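Side-chain contacts in PFC0360w protein (Plasmodium falciparum, PDB 3NI8), which probably stimulates the ATPase activity of the chaperone HSP90 in the malaria parasite: residues F21-E26 against N138-N143; S69-F74 against C95-V100; R90-C95 against E134-G139; N119-S124 against G130-R135. One frame throughout, in Å; residues are numbered along the deposited sequence.

Contact 1 of 4, residues F21-E26 against N138-N143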
loop_
_atom_site.group_PDB
_atom_site.type_symbol
_atom_site.label_atom_id
_atom_site.label_comp_id
_atom_site.label_asym_id
_atom_site.label_seq_id
_atom_site.Cartn_x
_atom_site.Cartn_y
_atom_site.Cartn_z
ATOM N N PHE A 21 10.488 -4.365 -5.646
ATOM C CA PHE A 21 10.438 -3.178 -6.494
ATOM C C PHE A 21 10.201 -1.916 -5.677
ATOM O O PHE A 21 9.661 -1.953 -4.561
ATOM C CB PHE A 21 9.398 -3.302 -7.618
ATOM C CG PHE A 21 7.978 -3.372 -7.127
ATOM C CD1 PHE A 21 7.286 -2.217 -6.793
ATOM C CD2 PHE A 21 7.334 -4.595 -7.001
ATOM C CE1 PHE A 21 6.010 -2.275 -6.341
ATOM C CE2 PHE A 21 6.043 -4.652 -6.551
ATOM C CZ PHE A 21 5.380 -3.497 -6.218
ATOM N N GLU A 22 10.590 -0.794 -6.270
ATOM C CA GLU A 22 10.430 0.514 -5.657
ATOM C C GLU A 22 9.621 1.442 -6.586
ATOM O O GLU A 22 9.894 1.541 -7.799
ATOM C CB GLU A 22 11.812 1.097 -5.363
ATOM C CG GLU A 22 11.835 2.238 -4.363
ATOM C CD GLU A 22 13.212 2.918 -4.277
ATOM O OE1 GLU A 22 13.732 3.399 -5.327
ATOM O OE2 GLU A 22 13.776 2.967 -3.151
ATOM N N ILE A 23 8.620 2.109 -6.018
ATOM C CA ILE A 23 7.885 3.153 -6.741
ATOM C C ILE A 23 8.046 4.490 -6.025
ATOM O O ILE A 23 7.799 4.598 -4.819
ATOM C CB ILE A 23 6.369 2.845 -6.876
ATOM C CG1 ILE A 23 6.144 1.490 -7.540
ATOM C CG2 ILE A 23 5.664 3.956 -7.662
ATOM C CD1 ILE A 23 4.788 0.841 -7.186
ATOM N N THR A 24 8.436 5.509 -6.786
ATOM C CA THR A 24 8.627 6.850 -6.231
ATOM C C THR A 24 7.721 7.820 -6.972
ATOM O O THR A 24 7.679 7.804 -8.208
ATOM C CB THR A 24 10.123 7.287 -6.319
ATOM O OG1 THR A 24 10.919 6.436 -5.468
ATOM C CG2 THR A 24 10.299 8.715 -5.871
ATOM N N GLU A 25 6.968 8.629 -6.215
ATOM C CA GLU A 25 6.021 9.628 -6.756
ATOM C C GLU A 25 5.920 10.857 -5.838
ATOM O O GLU A 25 6.002 10.727 -4.616
ATOM C CB GLU A 25 4.618 9.028 -6.915
ATOM C CG GLU A 25 4.487 7.869 -7.888
ATOM C CD GLU A 25 4.756 8.276 -9.318
ATOM O OE1 GLU A 25 4.779 9.498 -9.588
ATOM O OE2 GLU A 25 4.956 7.379 -10.171
ATOM N N GLU A 26 5.711 12.042 -6.415
ATOM C CA GLU A 26 5.568 13.262 -5.618
ATOM C C GLU A 26 4.180 13.869 -5.777
ATOM O O GLU A 26 3.617 13.917 -6.884
ATOM C CB GLU A 26 6.666 14.289 -5.956
ATOM C CG GLU A 26 8.087 13.806 -5.648
ATOM C CD GLU A 26 9.169 14.727 -6.178
ATOM O OE1 GLU A 26 9.051 15.962 -5.999
ATOM O OE2 GLU A 26 10.150 14.217 -6.764
ATOM N N ASN A 138 1.439 -3.721 -10.799
ATOM C CA ASN A 138 0.231 -3.212 -11.451
ATOM C C ASN A 138 -0.839 -2.805 -10.437
ATOM O O ASN A 138 -1.490 -1.790 -10.614
ATOM C CB ASN A 138 -0.367 -4.223 -12.446
ATOM C CG ASN A 138 0.544 -4.503 -13.646
ATOM O OD1 ASN A 138 1.552 -3.830 -13.863
ATOM N ND2 ASN A 138 0.183 -5.520 -14.423
ATOM N N GLY A 139 -1.008 -3.588 -9.369
ATOM C CA GLY A 139 -1.890 -3.199 -8.248
ATOM C C GLY A 139 -1.620 -1.798 -7.687
ATOM O O GLY A 139 -2.548 -1.033 -7.414
ATOM N N TRP A 140 -0.346 -1.453 -7.507
ATOM C CA TRP A 140 -0.005 -0.137 -6.983
ATOM C C TRP A 140 -0.132 0.955 -8.044
ATOM O O TRP A 140 -0.779 1.962 -7.798
ATOM C CB TRP A 140 1.398 -0.113 -6.362
ATOM C CG TRP A 140 1.573 -0.976 -5.132
ATOM C CD1 TRP A 140 2.339 -2.102 -5.031
ATOM C CD2 TRP A 140 0.995 -0.764 -3.828
ATOM N NE1 TRP A 140 2.273 -2.611 -3.745
ATOM C CE2 TRP A 140 1.465 -1.810 -2.985
ATOM C CE3 TRP A 140 0.144 0.207 -3.291
ATOM C CZ2 TRP A 140 1.109 -1.915 -1.638
ATOM C CZ3 TRP A 140 -0.218 0.108 -1.950
ATOM C CH2 TRP A 140 0.275 -0.949 -1.131
ATOM N N THR A 141 0.474 0.756 -9.211
ATOM C CA THR A 141 0.503 1.803 -10.224
ATOM C C THR A 141 -0.901 2.058 -10.821
ATOM O O THR A 141 -1.322 3.204 -10.931
ATOM C CB THR A 141 1.561 1.514 -11.348
ATOM O OG1 THR A 141 1.169 0.351 -12.107
ATOM C CG2 THR A 141 2.983 1.298 -10.749
ATOM N N GLN A 142 -1.628 0.980 -11.130
ATOM C CA GLN A 142 -2.846 1.035 -11.956
ATOM C C GLN A 142 -4.112 1.273 -11.157
ATOM O O GLN A 142 -5.082 1.818 -11.685
ATOM C CB GLN A 142 -3.005 -0.235 -12.844
ATOM C CG GLN A 142 -1.841 -0.540 -13.835
ATOM C CD GLN A 142 -1.339 0.707 -14.558
ATOM O OE1 GLN A 142 -2.094 1.378 -15.275
ATOM N NE2 GLN A 142 -0.066 1.032 -14.367
ATOM N N ASN A 143 -4.122 0.863 -9.895
ATOM C CA ASN A 143 -5.321 1.007 -9.069
ATOM C C ASN A 143 -5.073 1.967 -7.910
ATOM O O ASN A 143 -5.536 3.107 -7.916
ATOM C CB ASN A 143 -5.820 -0.341 -8.481
ATOM C CG ASN A 143 -5.884 -1.502 -9.504
ATOM O OD1 ASN A 143 -5.785 -2.694 -9.104
ATOM N ND2 ASN A 143 -6.073 -1.186 -10.791
#
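F21 and W140 meet rim to rim, the CZ end of the phenyl ring pointing at the pyrrole edge of the indole. F21 CZ comes to 3.6 Å from W140 CD1, close to the plane of both rings. Those planes stand 63° apart and neither ring lies over the face of the other, so this is no stack; the two side chains cross at about a right angle. F21 CG sits between its backbone N and carbonyl carbon (chi1 66°), a turn that carries the ring toward the helix. Two residues on, I23 reaches out with CD1, which lies 3.6 Å from W140 CB and touches the root of the indole. The same methyl is 4.0 Å from T141 CG2, where the more loosely packed side of the contact begins. The T141 hydroxyl bonds back to K137 O and accepts from Q142 NE2, leaving the methyl to meet I23. No hydrogen bond crosses the contact; the indole N-H goes instead to ND1 of H118, which helps fix the rotation of the W140 ring. Strand 21-27 is an outermost strand of the antiparallel sheet, and residues 138-143 of helix 132-150 run beside residues 21-26 in nearly the same direction, the local axes 20° apart and 10.4 Å at closest approach. Strand 111-119 brings H118 and L116 to W140, F144 meets the indole edge-to-face, and L145 touches both W140 and I23.

Contact 2 of 4, residues S69-F74 against C95-V100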
loop_
_atom_site.group_PDB
_atom_site.type_symbol
_atom_site.label_atom_id
_atom_site.label_comp_id
_atom_site.label_asym_id
_atom_site.label_seq_id
_atom_site.Cartn_x
_atom_site.Cartn_y
_atom_site.Cartn_z
ATOM N N SER A 69 -9.085 -10.193 0.061
ATOM C CA SER A 69 -8.262 -10.601 -1.072
ATOM C C SER A 69 -6.796 -10.174 -0.902
ATOM O O SER A 69 -5.877 -10.808 -1.434
ATOM C CB SER A 69 -8.826 -10.017 -2.371
ATOM O OG SER A 69 -10.022 -10.710 -2.733
ATOM N N ILE A 70 -6.614 -9.063 -0.204
ATOM C CA ILE A 70 -5.324 -8.570 0.216
ATOM C C ILE A 70 -5.419 -8.464 1.749
ATOM O O ILE A 70 -6.350 -7.848 2.277
ATOM C CB ILE A 70 -5.021 -7.195 -0.427
ATOM C CG1 ILE A 70 -4.832 -7.336 -1.943
ATOM C CG2 ILE A 70 -3.796 -6.533 0.209
ATOM C CD1 ILE A 70 -4.456 -6.011 -2.674
ATOM N N LEU A 71 -4.496 -9.109 2.452
ATOM C CA LEU A 71 -4.419 -8.966 3.905
ATOM C C LEU A 71 -3.014 -8.675 4.391
ATOM O O LEU A 71 -2.030 -8.845 3.666
ATOM C CB LEU A 71 -5.033 -10.146 4.655
ATOM C CG LEU A 71 -4.526 -11.583 4.534
ATOM C CD1 LEU A 71 -5.045 -12.418 5.747
ATOM C CD2 LEU A 71 -4.994 -12.186 3.222
ATOM N N GLY A 72 -2.937 -8.184 5.612
ATOM C CA GLY A 72 -1.689 -7.784 6.168
ATOM C C GLY A 72 -1.840 -7.405 7.616
ATOM O O GLY A 72 -2.830 -7.724 8.260
ATOM N N GLU A 73 -0.818 -6.730 8.110
ATOM C CA GLU A 73 -0.648 -6.406 9.505
ATOM C C GLU A 73 0.362 -5.256 9.594
ATOM O O GLU A 73 1.422 -5.285 8.960
ATOM C CB GLU A 73 -0.144 -7.636 10.243
ATOM C CG GLU A 73 0.414 -7.382 11.646
ATOM C CD GLU A 73 0.920 -8.659 12.319
ATOM O OE1 GLU A 73 1.677 -8.548 13.329
ATOM O OE2 GLU A 73 0.562 -9.766 11.836
ATOM N N PHE A 74 -0.010 -4.221 10.330
ATOM C CA PHE A 74 0.873 -3.086 10.590
ATOM C C PHE A 74 1.962 -3.484 11.568
ATOM O O PHE A 74 1.674 -4.055 12.621
ATOM C CB PHE A 74 0.080 -1.899 11.158
ATOM C CG PHE A 74 -1.025 -1.400 10.250
ATOM C CD1 PHE A 74 -0.725 -0.730 9.074
ATOM C CD2 PHE A 74 -2.371 -1.578 10.597
ATOM C CE1 PHE A 74 -1.745 -0.248 8.233
ATOM C CE2 PHE A 74 -3.413 -1.102 9.761
ATOM C CZ PHE A 74 -3.093 -0.430 8.582
ATOM N N CYS A 95 2.183 -19.440 4.594
ATOM C CA CYS A 95 3.391 -18.899 5.220
ATOM C C CYS A 95 3.889 -17.573 4.628
ATOM O O CYS A 95 4.409 -16.724 5.362
ATOM C CB CYS A 95 4.538 -19.936 5.170
ATOM S SG CYS A 95 4.879 -20.850 6.750
ATOM N N ASP A 96 3.753 -17.401 3.313
ATOM C CA ASP A 96 4.367 -16.255 2.617
ATOM C C ASP A 96 3.734 -14.890 2.944
ATOM O O ASP A 96 2.515 -14.730 2.943
ATOM C CB ASP A 96 4.441 -16.512 1.116
ATOM C CG ASP A 96 5.402 -17.647 0.764
ATOM O OD1 ASP A 96 6.129 -18.130 1.665
ATOM O OD2 ASP A 96 5.447 -18.059 -0.418
ATOM N N TYR A 97 4.588 -13.929 3.287
ATOM C CA TYR A 97 4.194 -12.551 3.562
ATOM C C TYR A 97 5.253 -11.634 2.970
ATOM O O TYR A 97 6.439 -11.795 3.255
ATOM C CB TYR A 97 4.123 -12.305 5.069
ATOM C CG TYR A 97 2.743 -12.415 5.674
ATOM C CD1 TYR A 97 1.805 -11.378 5.525
ATOM C CD2 TYR A 97 2.362 -13.555 6.402
ATOM C CE1 TYR A 97 0.513 -11.469 6.088
ATOM C CE2 TYR A 97 1.064 -13.661 6.969
ATOM C CZ TYR A 97 0.158 -12.607 6.811
ATOM O OH TYR A 97 -1.101 -12.696 7.367
ATOM N N SER A 98 4.845 -10.672 2.153
ATOM C CA SER A 98 5.794 -9.681 1.676
ATOM C C SER A 98 5.911 -8.542 2.705
ATOM O O SER A 98 5.203 -8.530 3.723
ATOM C CB SER A 98 5.380 -9.167 0.295
ATOM O OG SER A 98 4.242 -8.337 0.402
ATOM N N THR A 99 6.803 -7.593 2.435
ATOM C CA THR A 99 6.971 -6.431 3.286
ATOM C C THR A 99 6.737 -5.196 2.452
ATOM O O THR A 99 7.376 -5.009 1.399
ATOM C CB THR A 99 8.398 -6.366 3.848
ATOM O OG1 THR A 99 8.669 -7.557 4.584
ATOM C CG2 THR A 99 8.597 -5.173 4.751
ATOM N N VAL A 100 5.808 -4.360 2.910
ATOM C CA VAL A 100 5.588 -3.069 2.289
ATOM C C VAL A 100 6.043 -1.964 3.247
ATOM O O VAL A 100 5.664 -1.934 4.415
ATOM C CB VAL A 100 4.105 -2.871 1.856
ATOM C CG1 VAL A 100 3.867 -1.417 1.357
ATOM C CG2 VAL A 100 3.712 -3.879 0.774
#
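The Y97 ring turns an edge toward strand 70-78, and G72 is what it meets there: G72 CA lies near the ring plane, 4.3 Å from Y97 CE1. L71 O approaches the same ring obliquely. The ring also makes cation-pi contacts with K86 and K88, both from strand 82-89, which runs between strands 70-78 and 98-106 in the sheet. At the far end of the tyrosine, L71 CD1 stands 4.3 Å from Y97 OH, a loose van der Waals touch of a methyl on the phenol oxygen. L71 CG lies between the backbone N and the carbonyl carbon (chi1 61°), and the end of the side chain comes nearer Y97 than its root does. Y97 belongs to the lead-in of strand 98-106 and reaches across the intervening strand, so the contact joins two strands that are not direct neighbours. L71 and E73 pair through their backbones with K88 and K86, the same residues whose amino groups attend the tyrosine. Near the start of the strand, S69 and I70 form a classic beta bulge against strand 62-65. Between the two segments themselves no hydrogen bond or ion pair is found, and little surface is buried. The direct touch on L71 and G72 is thus slight, and the Y97 ring is probably held in place mainly by the two lysines: K86 is divided between the ring and a salt bridge to the E73 carboxylate, K88 between the ring and D96 O, among other acceptors.

Contact 3 of 4, residues R90-C95 against E134-G139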
loop_
_atom_site.group_PDB
_atom_site.type_symbol
_atom_site.label_atom_id
_atom_site.label_comp_id
_atom_site.label_asym_id
_atom_site.label_seq_id
_atom_site.Cartn_x
_atom_site.Cartn_y
_atom_site.Cartn_z
ATOM N N ARG A 90 -4.392 -13.214 -0.608
ATOM C CA ARG A 90 -4.784 -14.413 0.120
ATOM C C ARG A 90 -4.457 -15.709 -0.605
ATOM O O ARG A 90 -4.513 -16.770 -0.015
ATOM C CB ARG A 90 -6.247 -14.366 0.563
ATOM C CG ARG A 90 -7.269 -14.574 -0.503
ATOM C CD ARG A 90 -8.646 -14.420 0.130
ATOM N NE ARG A 90 -9.715 -14.830 -0.774
ATOM C CZ ARG A 90 -10.672 -15.700 -0.459
ATOM N NH1 ARG A 90 -10.717 -16.242 0.763
ATOM N NH2 ARG A 90 -11.596 -16.017 -1.361
ATOM N N ASP A 91 -4.095 -15.612 -1.879
ATOM C CA ASP A 91 -3.825 -16.788 -2.683
ATOM C C ASP A 91 -2.347 -17.207 -2.664
ATOM O O ASP A 91 -1.984 -18.222 -3.267
ATOM C CB ASP A 91 -4.320 -16.585 -4.110
ATOM C CG ASP A 91 -3.521 -15.561 -4.851
ATOM O OD1 ASP A 91 -3.584 -14.374 -4.485
ATOM O OD2 ASP A 91 -2.829 -15.930 -5.817
ATOM N N TRP A 92 -1.511 -16.430 -1.974
ATOM C CA TRP A 92 -0.136 -16.828 -1.693
ATOM C C TRP A 92 -0.123 -17.975 -0.675
ATOM O O TRP A 92 -1.121 -18.219 0.017
ATOM C CB TRP A 92 0.658 -15.652 -1.116
ATOM C CG TRP A 92 0.945 -14.564 -2.066
ATOM C CD1 TRP A 92 0.568 -14.488 -3.375
ATOM C CD2 TRP A 92 1.632 -13.345 -1.775
ATOM N NE1 TRP A 92 0.991 -13.302 -3.927
ATOM C CE2 TRP A 92 1.650 -12.580 -2.964
ATOM C CE3 TRP A 92 2.244 -12.824 -0.632
ATOM C CZ2 TRP A 92 2.273 -11.324 -3.038
ATOM C CZ3 TRP A 92 2.850 -11.565 -0.708
ATOM C CH2 TRP A 92 2.864 -10.838 -1.902
ATOM N N ASN A 93 1.013 -18.656 -0.563
ATOM C CA ASN A 93 1.187 -19.685 0.453
ATOM C C ASN A 93 0.833 -19.145 1.807
ATOM O O ASN A 93 1.093 -17.972 2.092
ATOM C CB ASN A 93 2.623 -20.191 0.472
ATOM C CG ASN A 93 2.903 -21.144 -0.648
ATOM O OD1 ASN A 93 2.230 -22.180 -0.786
ATOM N ND2 ASN A 93 3.899 -20.810 -1.472
ATOM N N GLU A 94 0.245 -20.000 2.639
ATOM C CA GLU A 94 -0.178 -19.618 3.984
ATOM C C GLU A 94 0.965 -18.898 4.726
ATOM O O GLU A 94 0.738 -17.858 5.360
ATOM C CB GLU A 94 -0.722 -20.853 4.731
ATOM C CG GLU A 94 -0.644 -20.834 6.284
ATOM C CD GLU A 94 -1.873 -20.229 6.994
ATOM O OE1 GLU A 94 -2.313 -19.103 6.641
ATOM O OE2 GLU A 94 -2.370 -20.876 7.950
ATOM N N CYS A 95 2.183 -19.440 4.594
ATOM C CA CYS A 95 3.391 -18.899 5.220
ATOM C C CYS A 95 3.889 -17.573 4.628
ATOM O O CYS A 95 4.409 -16.724 5.362
ATOM C CB CYS A 95 4.538 -19.936 5.170
ATOM S SG CYS A 95 4.879 -20.850 6.750
ATOM N N GLU A 134 4.727 -8.596 -10.941
ATOM C CA GLU A 134 3.957 -7.635 -11.763
ATOM C C GLU A 134 2.545 -7.413 -11.200
ATOM O O GLU A 134 2.037 -6.286 -11.213
ATOM C CB GLU A 134 3.905 -8.008 -13.251
ATOM C CG GLU A 134 5.131 -7.560 -14.084
ATOM C CD GLU A 134 5.349 -6.030 -14.132
ATOM O OE1 GLU A 134 6.532 -5.600 -14.109
ATOM O OE2 GLU A 134 4.354 -5.266 -14.200
ATOM N N ARG A 135 1.931 -8.469 -10.677
ATOM C CA ARG A 135 0.603 -8.337 -10.086
ATOM C C ARG A 135 0.596 -7.346 -8.915
ATOM O O ARG A 135 -0.290 -6.495 -8.830
ATOM C CB ARG A 135 0.074 -9.732 -9.681
ATOM C CG ARG A 135 -1.232 -9.734 -8.927
ATOM C CD ARG A 135 -1.994 -11.033 -9.104
ATOM N NE ARG A 135 -1.372 -12.145 -8.399
ATOM C CZ ARG A 135 -1.874 -12.737 -7.318
ATOM N NH1 ARG A 135 -1.188 -13.748 -6.767
ATOM N NH2 ARG A 135 -3.040 -12.337 -6.790
ATOM N N CYS A 136 1.594 -7.436 -8.032
ATOM C CA CYS A 136 1.799 -6.434 -6.973
ATOM C C CYS A 136 2.057 -5.023 -7.515
ATOM O O CYS A 136 1.499 -4.046 -6.999
ATOM C CB CYS A 136 2.959 -6.831 -6.058
ATOM S SG CYS A 136 2.763 -8.392 -5.192
ATOM N N LYS A 137 2.897 -4.928 -8.542
ATOM C CA LYS A 137 3.285 -3.647 -9.137
ATOM C C LYS A 137 2.136 -2.968 -9.934
ATOM O O LYS A 137 1.896 -1.770 -9.752
ATOM C CB LYS A 137 4.529 -3.837 -10.008
ATOM C CG LYS A 137 5.156 -2.549 -10.500
ATOM C CD LYS A 137 6.461 -2.806 -11.211
ATOM C CE LYS A 137 7.294 -1.523 -11.248
ATOM N NZ LYS A 137 8.782 -1.771 -11.362
ATOM N N ASN A 138 1.439 -3.721 -10.799
ATOM C CA ASN A 138 0.231 -3.212 -11.451
ATOM C C ASN A 138 -0.839 -2.805 -10.437
ATOM O O ASN A 138 -1.490 -1.790 -10.614
ATOM C CB ASN A 138 -0.367 -4.223 -12.446
ATOM C CG ASN A 138 0.544 -4.503 -13.646
ATOM O OD1 ASN A 138 1.552 -3.830 -13.863
ATOM N ND2 ASN A 138 0.183 -5.520 -14.423
ATOM N N GLY A 139 -1.008 -3.588 -9.369
ATOM C CA GLY A 139 -1.890 -3.199 -8.248
ATOM C C GLY A 139 -1.620 -1.798 -7.687
ATOM O O GLY A 139 -2.548 -1.033 -7.414
#
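D91 and R135 come at each other from opposite directions and join in a salt bridge between the loop after strand 82-89 and helix 132-150. The soundest bond runs from R135 NH2 to D91 OD1, 3.1 Å long with an angle of 156° at the hydrogen. It lies in the guanidinium plane and reaches the syn side of the carboxylate, but 24° out of the carboxylate plane. R135 NH1 adds two weak bonds, one to D91 OD2, 2.9 Å long but badly angled, and one to D91 OD1, so the two flat groups meet tilted rather than side by side. OD2 also accepts from N125 ND2, and F89 takes a cation-pi contact from R135. The bend at chi3 (72°) helps swing the guanidinium to the carboxylate and past the W92 edge. The buried part lies on the next side chain of each segment: C136 SG sits 3.7 Å from W92 CZ2, at the ring edge and in its plane, a cysteine sulfur-aromatic contact. In this AHA1-type fold, where a long C-terminal helix packs on an antiparallel sheet, the pair lies among W87, F89, I121 and F21 at the cysteine and P122 at the indole. R135 NH1 passes W92 NE1 at 3.6 Å, its guanidinium almost perpendicular to the ring. Outward from there the contact opens, R135 and D91 both being partly exposed.

Contact 4 of 4, residues N119-S124 against G130-R135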
loop_
_atom_site.group_PDB
_atom_site.type_symbol
_atom_site.label_atom_id
_atom_site.label_comp_id
_atom_site.label_asym_id
_atom_site.label_seq_id
_atom_site.Cartn_x
_atom_site.Cartn_y
_atom_site.Cartn_z
ATOM N N ASN A 119 9.170 -5.526 -0.797
ATOM C CA ASN A 119 10.224 -6.568 -0.709
ATOM C C ASN A 119 9.610 -7.929 -0.440
ATOM O O ASN A 119 8.456 -8.022 -0.027
ATOM C CB ASN A 119 11.189 -6.323 0.473
ATOM C CG ASN A 119 11.964 -5.024 0.367
ATOM O OD1 ASN A 119 11.890 -4.189 1.270
ATOM N ND2 ASN A 119 12.710 -4.842 -0.717
ATOM N N ASN A 120 10.415 -8.976 -0.613
ATOM C CA ASN A 120 10.087 -10.318 -0.124
ATOM C C ASN A 120 8.815 -10.832 -0.746
ATOM O O ASN A 120 7.998 -11.470 -0.066
ATOM C CB ASN A 120 9.948 -10.349 1.415
ATOM C CG ASN A 120 11.287 -10.171 2.148
ATOM O OD1 ASN A 120 12.349 -10.085 1.537
ATOM N ND2 ASN A 120 11.219 -10.116 3.477
ATOM N N ILE A 121 8.652 -10.525 -2.033
ATOM C CA ILE A 121 7.553 -11.019 -2.854
ATOM C C ILE A 121 7.884 -12.444 -3.321
ATOM O O ILE A 121 8.908 -12.659 -3.977
ATOM C CB ILE A 121 7.321 -10.079 -4.103
ATOM C CG1 ILE A 121 6.951 -8.653 -3.662
ATOM C CG2 ILE A 121 6.249 -10.635 -5.026
ATOM C CD1 ILE A 121 7.226 -7.582 -4.702
ATOM N N PRO A 122 7.015 -13.421 -3.010
ATOM C CA PRO A 122 7.250 -14.812 -3.446
ATOM C C PRO A 122 7.251 -14.978 -4.969
ATOM O O PRO A 122 6.676 -14.156 -5.702
ATOM C CB PRO A 122 6.082 -15.600 -2.822
ATOM C CG PRO A 122 5.041 -14.560 -2.449
ATOM C CD PRO A 122 5.820 -13.290 -2.152
ATOM N N ALA A 123 7.897 -16.045 -5.434
ATOM C CA ALA A 123 8.045 -16.342 -6.862
ATOM C C ALA A 123 6.728 -16.814 -7.447
ATOM O O ALA A 123 6.474 -16.656 -8.647
ATOM C CB ALA A 123 9.143 -17.417 -7.077
ATOM N N SER A 124 5.890 -17.407 -6.602
ATOM C CA SER A 124 4.584 -17.870 -7.039
ATOM C C SER A 124 3.611 -18.021 -5.868
ATOM O O SER A 124 4.004 -18.020 -4.693
ATOM C CB SER A 124 4.724 -19.195 -7.814
ATOM O OG SER A 124 5.224 -20.206 -6.968
ATOM N N GLY A 130 2.967 -18.175 -11.452
ATOM C CA GLY A 130 3.960 -17.114 -11.352
ATOM C C GLY A 130 3.379 -15.733 -11.626
ATOM O O GLY A 130 2.173 -15.515 -11.489
ATOM N N GLY A 131 4.260 -14.798 -11.994
ATOM C CA GLY A 131 3.897 -13.413 -12.256
ATOM C C GLY A 131 3.380 -12.615 -11.074
ATOM O O GLY A 131 2.616 -11.647 -11.255
ATOM N N VAL A 132 3.819 -12.991 -9.872
ATOM C CA VAL A 132 3.366 -12.333 -8.647
ATOM C C VAL A 132 3.869 -10.901 -8.534
ATOM O O VAL A 132 3.131 -10.013 -8.078
ATOM C CB VAL A 132 3.753 -13.125 -7.376
ATOM C CG1 VAL A 132 3.254 -12.414 -6.142
ATOM C CG2 VAL A 132 3.184 -14.552 -7.432
ATOM N N LEU A 133 5.118 -10.680 -8.931
ATOM C CA LEU A 133 5.723 -9.359 -8.811
ATOM C C LEU A 133 4.961 -8.331 -9.653
ATOM O O LEU A 133 4.596 -7.288 -9.144
ATOM C CB LEU A 133 7.238 -9.361 -9.125
ATOM C CG LEU A 133 7.979 -8.004 -8.993
ATOM C CD1 LEU A 133 9.473 -8.193 -8.783
ATOM C CD2 LEU A 133 7.767 -7.030 -10.165
ATOM N N GLU A 134 4.727 -8.596 -10.941
ATOM C CA GLU A 134 3.957 -7.635 -11.763
ATOM C C GLU A 134 2.545 -7.413 -11.200
ATOM O O GLU A 134 2.037 -6.286 -11.213
ATOM C CB GLU A 134 3.905 -8.008 -13.251
ATOM C CG GLU A 134 5.131 -7.560 -14.084
ATOM C CD GLU A 134 5.349 -6.030 -14.132
ATOM O OE1 GLU A 134 6.532 -5.600 -14.109
ATOM O OE2 GLU A 134 4.354 -5.266 -14.200
ATOM N N ARG A 135 1.931 -8.469 -10.677
ATOM C CA ARG A 135 0.603 -8.337 -10.086
ATOM C C ARG A 135 0.596 -7.346 -8.915
ATOM O O ARG A 135 -0.290 -6.495 -8.830
ATOM C CB ARG A 135 0.074 -9.732 -9.681
ATOM C CG ARG A 135 -1.232 -9.734 -8.927
ATOM C CD ARG A 135 -1.994 -11.033 -9.104
ATOM N NE ARG A 135 -1.372 -12.145 -8.399
ATOM C CZ ARG A 135 -1.874 -12.737 -7.318
ATOM N NH1 ARG A 135 -1.188 -13.748 -6.767
ATOM N NH2 ARG A 135 -3.040 -12.337 -6.790
#
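The carbonyl oxygen of P122 is pressed against V132 at the start of helix 132-150, but by carbon rather than by a donor: P122 O lies 3.5 Å from V132 CB. V132 CG1 comes nearly as close to the same oxygen, and no hydrogen bond links the two segments. V132 straddles the loop with its two methyls. CG1, anti to the backbone N (chi1 -180°), points to I121, whose CG2 it meets at 3.7 Å as the two side chains slide past each other in opposite directions. CG2 goes the other way and rests 3.6 Å from S124 CA. I121 uses two branches: CG2 also lies 4.0 Å from L133 CA, while CD1 stands at a looser distance from L133 CG. Farther out the contact is mostly backbone, with A123 O 3.7 Å from G130 CA and S124 CB near G130 N. G131 takes the N-cap position with a positive phi of 65°, a backbone shape that favours glycine and turns the chain into the helix; its carbonyl receives a weak bond from R135 N. The touching parts, 121-124 and 130-133, run almost antiparallel, forming the two legs of the loop that connects strand 111-119 to the helix. F21 packs on I121 and L133, and W92 on V132. Branched apolar side chains fill the buried end; A123 O lies against the exposed glycines and P122 O against V132, neither taking a hydrogen bond across the contact, so apolar fit, not polar pairing, joins the loop to the first turn.

Overall arrangement
Contacts 1, 3 and 4 all use helix 132-150: contact 4 at its start, contact 3 next and contact 1 farthest along. Contact 2 lies at the sheet, Y97 reaching strand 70-78 from the lead-in to strand 98-106. Along the chain contacts 2 and 3 interleave, and contact 2 closes before contact 4 opens. Centres of contacts 3 and 4 are about 6 Å apart, tied by W92 against V132 and P122; contact 2 lies about 9 Å from contact 3, and contact 1 about 15 Å from both 3 and 4. F21 packs on C136 and I121, linking these three. Contact 1 brings the first strand to the last helix, consistent with sheet and helix forming one AHA1-family domain.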